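Local coordinates for hypothetical bacterial outer membrane protein (Bacteroides fragilis, PDB 3RWX) that is of unknown function but is probably an outer-membrane lipoprotein built from two calycin-like beta-barrel domains, at residues Ala27-Thr30 / Asp31-Met34; Val43-Glu46 / Asp47-Asn51. One frame throughout, in Å; residues are numbered along the deposited sequence.

Interaction 1: residues Ala27-Thr30 / Asp31-Met34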
loop_
_atom_site.group_PDB
_atom_site.type_symbol
_atom_site.label_atom_id
_atom_site.label_comp_id
_atom_site.label_asym_id
_atom_site.label_seq_id
_atom_site.Cartn_x
_atom_site.Cartn_y
_atom_site.Cartn_z
ATOM N N ALA A 27 -3.140 4.088 -15.029
ATOM C CA ALA A 27 -2.766 5.503 -15.146
ATOM C C ALA A 27 -3.148 6.282 -13.895
ATOM O O ALA A 27 -2.533 7.302 -13.576
ATOM C CB ALA A 27 -3.429 6.132 -16.376
HETATM N N MSE A 28 -4.151 5.777 -13.180
HETATM C CA MSE A 28 -4.727 6.488 -12.035
HETATM C C MSE A 28 -4.306 6.021 -10.657
HETATM O O MSE A 28 -4.444 6.750 -9.680
HETATM C CB MSE A 28 -6.234 6.438 -12.161
HETATM C CG MSE A 28 -6.647 7.361 -13.261
HETATM SE SE MSE A 28 -8.288 6.854 -13.916
HETATM C CE MSE A 28 -7.642 6.208 -15.623
ATOM N N PHE A 29 -3.819 4.803 -10.554
ATOM C CA PHE A 29 -3.319 4.376 -9.276
ATOM C C PHE A 29 -2.216 3.388 -9.455
ATOM O O PHE A 29 -2.076 2.773 -10.516
ATOM C CB PHE A 29 -4.447 3.815 -8.383
ATOM C CG PHE A 29 -5.198 2.661 -8.984
ATOM C CD1 PHE A 29 -4.608 1.429 -9.114
ATOM C CD2 PHE A 29 -6.497 2.816 -9.416
ATOM C CE1 PHE A 29 -5.293 0.381 -9.677
ATOM C CE2 PHE A 29 -7.198 1.760 -9.962
ATOM C CZ PHE A 29 -6.601 0.549 -10.089
ATOM N N THR A 30 -1.405 3.272 -8.421
ATOM C CA THR A 30 -0.329 2.317 -8.428
ATOM C C THR A 30 -0.365 1.479 -7.156
ATOM O O THR A 30 -0.919 1.895 -6.148
ATOM C CB THR A 30 1.043 3.005 -8.619
ATOM O OG1 THR A 30 2.089 2.042 -8.439
ATOM C CG2 THR A 30 1.241 4.150 -7.635
ATOM N N ASP A 31 0.200 0.276 -7.233
ATOM C CA ASP A 31 0.343 -0.625 -6.079
ATOM C C ASP A 31 -0.944 -0.888 -5.293
ATOM O O ASP A 31 -0.947 -0.897 -4.094
ATOM C CB ASP A 31 1.425 -0.091 -5.148
ATOM C CG ASP A 31 2.027 -1.165 -4.278
ATOM O OD1 ASP A 31 2.080 -2.346 -4.678
ATOM O OD2 ASP A 31 2.488 -0.820 -3.188
ATOM N N TYR A 32 -2.022 -1.155 -6.005
ATOM C CA TYR A 32 -3.317 -1.370 -5.418
ATOM C C TYR A 32 -3.582 -2.869 -5.275
ATOM O O TYR A 32 -3.330 -3.633 -6.184
ATOM C CB TYR A 32 -4.335 -0.737 -6.347
ATOM C CG TYR A 32 -5.774 -0.812 -5.909
ATOM C CD1 TYR A 32 -6.206 -0.228 -4.741
ATOM C CD2 TYR A 32 -6.715 -1.456 -6.700
ATOM C CE1 TYR A 32 -7.551 -0.276 -4.361
ATOM C CE2 TYR A 32 -8.053 -1.531 -6.311
ATOM C CZ TYR A 32 -8.448 -0.935 -5.149
ATOM O OH TYR A 32 -9.763 -1.014 -4.808
ATOM N N VAL A 33 -4.097 -3.299 -4.140
ATOM C CA VAL A 33 -4.352 -4.712 -3.929
ATOM C C VAL A 33 -5.640 -5.128 -4.631
ATOM O O VAL A 33 -6.735 -4.663 -4.297
ATOM C CB VAL A 33 -4.422 -5.072 -2.434
ATOM C CG1 VAL A 33 -4.632 -6.545 -2.271
ATOM C CG2 VAL A 33 -3.135 -4.650 -1.732
HETATM N N MSE A 34 -5.496 -6.003 -5.618
HETATM C CA MSE A 34 -6.636 -6.519 -6.365
HETATM C C MSE A 34 -7.167 -7.764 -5.691
HETATM O O MSE A 34 -8.313 -8.159 -5.910
HETATM C CB MSE A 34 -6.229 -6.863 -7.790
HETATM C CG MSE A 34 -5.627 -5.722 -8.555
HETATM SE SE MSE A 34 -6.908 -4.402 -9.148
HETATM C CE MSE A 34 -7.751 -5.288 -10.636
#
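Phe29 and Tyr32, three residues apart round a tight bend, form an edge-to-face aromatic pair. The ring centroids lie 4.9 Å apart and the planes are inclined at 52°, well short of the right angle of a pure T shape. Tyr32 turns its edge to the phenyl ring, CG lying over one face, and its CB makes the closest approach, 3.5 Å to Phe29 CD1. Farther along, Tyr32 CD2 sits 3.8 Å from Phe29 CE1, so the contact follows one side of the phenyl ring from CD1 to CZ. Two different first torsions bring the rings together. CG of Phe29 stands between its own backbone N and carbonyl carbon (chi1 58°), whereas CG of Tyr32 lies opposite its backbone N (chi1 -179°). Between them the chain turns at Asp31, whose backbone is in the left-handed region. Its carboxylate is held by Arg164 through a salt bridge and by the hydroxyl of Tyr131, while Asn25 OD1 accepts from Asp31 N. Asp31 and Tyr32 together face Gly24 on strand 20-25, which makes a G1 beta bulge at the start of strand 32-35.

Interaction 2: residues Val43-Glu46 / Asp47-Asn51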
loop_
_atom_site.group_PDB
_atom_site.type_symbol
_atom_site.label_atom_id
_atom_site.label_comp_id
_atom_site.label_asym_id
_atom_site.label_seq_id
_atom_site.Cartn_x
_atom_site.Cartn_y
_atom_site.Cartn_z
ATOM N N VAL A 43 -2.710 -26.504 -15.446
ATOM C CA VAL A 43 -3.020 -27.900 -15.590
ATOM C C VAL A 43 -2.700 -28.389 -17.021
ATOM O O VAL A 43 -3.274 -27.886 -17.981
ATOM C CB VAL A 43 -4.519 -28.129 -15.327
ATOM C CG1 VAL A 43 -4.865 -29.651 -15.466
ATOM C CG2 VAL A 43 -4.920 -27.563 -13.996
ATOM N N PRO A 44 -1.813 -29.386 -17.160
ATOM C CA PRO A 44 -1.493 -30.005 -18.450
ATOM C C PRO A 44 -2.649 -30.702 -19.154
ATOM O O PRO A 44 -3.488 -31.317 -18.506
ATOM C CB PRO A 44 -0.420 -31.038 -18.094
ATOM C CG PRO A 44 0.227 -30.501 -16.913
ATOM C CD PRO A 44 -0.843 -29.788 -16.129
ATOM N N ASN A 45 -2.674 -30.582 -20.481
ATOM C CA ASN A 45 -3.618 -31.302 -21.332
ATOM C C ASN A 45 -2.921 -32.511 -21.914
ATOM O O ASN A 45 -1.700 -32.594 -21.876
ATOM C CB ASN A 45 -4.131 -30.399 -22.454
ATOM C CG ASN A 45 -5.065 -29.331 -21.958
ATOM O OD1 ASN A 45 -6.003 -29.619 -21.221
ATOM N ND2 ASN A 45 -4.818 -28.083 -22.355
ATOM N N GLU A 46 -3.687 -33.445 -22.467
ATOM C CA GLU A 46 -3.092 -34.649 -23.060
ATOM C C GLU A 46 -2.072 -34.327 -24.160
ATOM O O GLU A 46 -1.087 -35.029 -24.293
ATOM C CB GLU A 46 -4.174 -35.563 -23.617
ATOM C CG GLU A 46 -3.665 -36.941 -24.034
ATOM C CD GLU A 46 -4.553 -37.616 -25.082
ATOM O OE1 GLU A 46 -5.338 -36.879 -25.753
ATOM O OE2 GLU A 46 -4.450 -38.871 -25.242
ATOM N N ASP A 47 -2.294 -33.258 -24.925
ATOM C CA ASP A 47 -1.400 -32.890 -26.032
ATOM C C ASP A 47 -0.162 -32.099 -25.623
ATOM O O ASP A 47 0.578 -31.635 -26.492
ATOM C CB ASP A 47 -2.159 -32.074 -27.089
ATOM C CG ASP A 47 -2.703 -30.736 -26.549
ATOM O OD1 ASP A 47 -2.171 -30.171 -25.564
ATOM O OD2 ASP A 47 -3.691 -30.245 -27.122
ATOM N N GLY A 48 0.045 -31.885 -24.322
ATOM C CA GLY A 48 1.203 -31.104 -23.863
ATOM C C GLY A 48 1.010 -29.600 -23.729
ATOM O O GLY A 48 1.947 -28.895 -23.349
ATOM N N THR A 49 -0.193 -29.101 -24.020
ATOM C CA THR A 49 -0.530 -27.720 -23.733
ATOM C C THR A 49 -1.001 -27.595 -22.274
ATOM O O THR A 49 -1.091 -28.599 -21.556
ATOM C CB THR A 49 -1.625 -27.194 -24.672
ATOM O OG1 THR A 49 -2.809 -27.994 -24.545
ATOM C CG2 THR A 49 -1.151 -27.207 -26.099
ATOM N N ILE A 50 -1.272 -26.360 -21.838
ATOM C CA ILE A 50 -1.801 -26.117 -20.515
ATOM C C ILE A 50 -3.051 -25.245 -20.563
ATOM O O ILE A 50 -3.252 -24.440 -21.483
ATOM C CB ILE A 50 -0.783 -25.421 -19.577
ATOM C CG1 ILE A 50 -0.326 -24.062 -20.159
ATOM C CG2 ILE A 50 0.387 -26.321 -19.297
ATOM C CD1 ILE A 50 0.568 -23.247 -19.233
ATOM N N ASN A 51 -3.896 -25.447 -19.562
ATOM C CA ASN A 51 -4.939 -24.510 -19.218
ATOM C C ASN A 51 -4.534 -23.757 -17.952
ATOM O O ASN A 51 -4.062 -24.357 -16.997
ATOM C CB ASN A 51 -6.248 -25.235 -18.996
ATOM C CG ASN A 51 -6.830 -25.755 -20.270
ATOM O OD1 ASN A 51 -6.167 -25.766 -21.298
ATOM N ND2 ASN A 51 -8.084 -26.168 -20.221
#
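Val43 pairs with Asn51 across a 3:5 beta hairpin, a type I turn from Asn45 to Gly48 combined with a G1 bulge at Gly48 and Thr49. The pair is antiparallel and hydrogen-bonded: Val43 N reaches Asn51 O in the carbonyl plane, and Asn51 N returns to Val43 O, each over 3.0 Å. Pro44, which has no N-H to give, falls at the non-hydrogen-bonded pair with Ile50, where its CA makes a CA-H...O contact with Thr49 O. Asn45 N donates to Thr49 O over 2.8 Å, and Asn45 O accepts from Gly48 N, which approaches from above the carbonyl plane. With CG opposite the carbonyl carbon (chi1 -71°), the amide swings across to the second strand, and ND2 donates to both Thr49 OG1 and Asn51 OD1. Both acceptors lie close to the amide plane of Asn45, so the two bonds fix its rotation; the amide of Asn51 is turned 76° from it, and Asn51 OD1 also accepts from Asn65 N. Glu46 and Asp47 are the turn's two central residues. Gly48 has a positive phi (90°), and Asp47 closes an Asx turn, its OD1 accepting from Thr49 N at 2.7 Å, nearly along the C-O axis.

Overall arrangement
From the N terminus, the chain runs through strand 20-25 into the loop that interaction 1 closes, returning as strand 32-35 at the outer edge of a four-stranded antiparallel sheet. It then continues into strand 39-44, and interaction 2 closes the hairpin with strand 50-55, a two-stranded sheet separate from that of strand 32-35. The contacts are in series: interaction 1 ends at Met34 before interaction 2 begins at Val43, so neither nests in nor crosses the other. Their centres are 33 Å apart and their nearest atoms about 20 Å. Both lie within the first calycin-like range, but the centre of interaction 1 lies about 9 Å, and that of interaction 2 about 37 Å, from the centre of the chain.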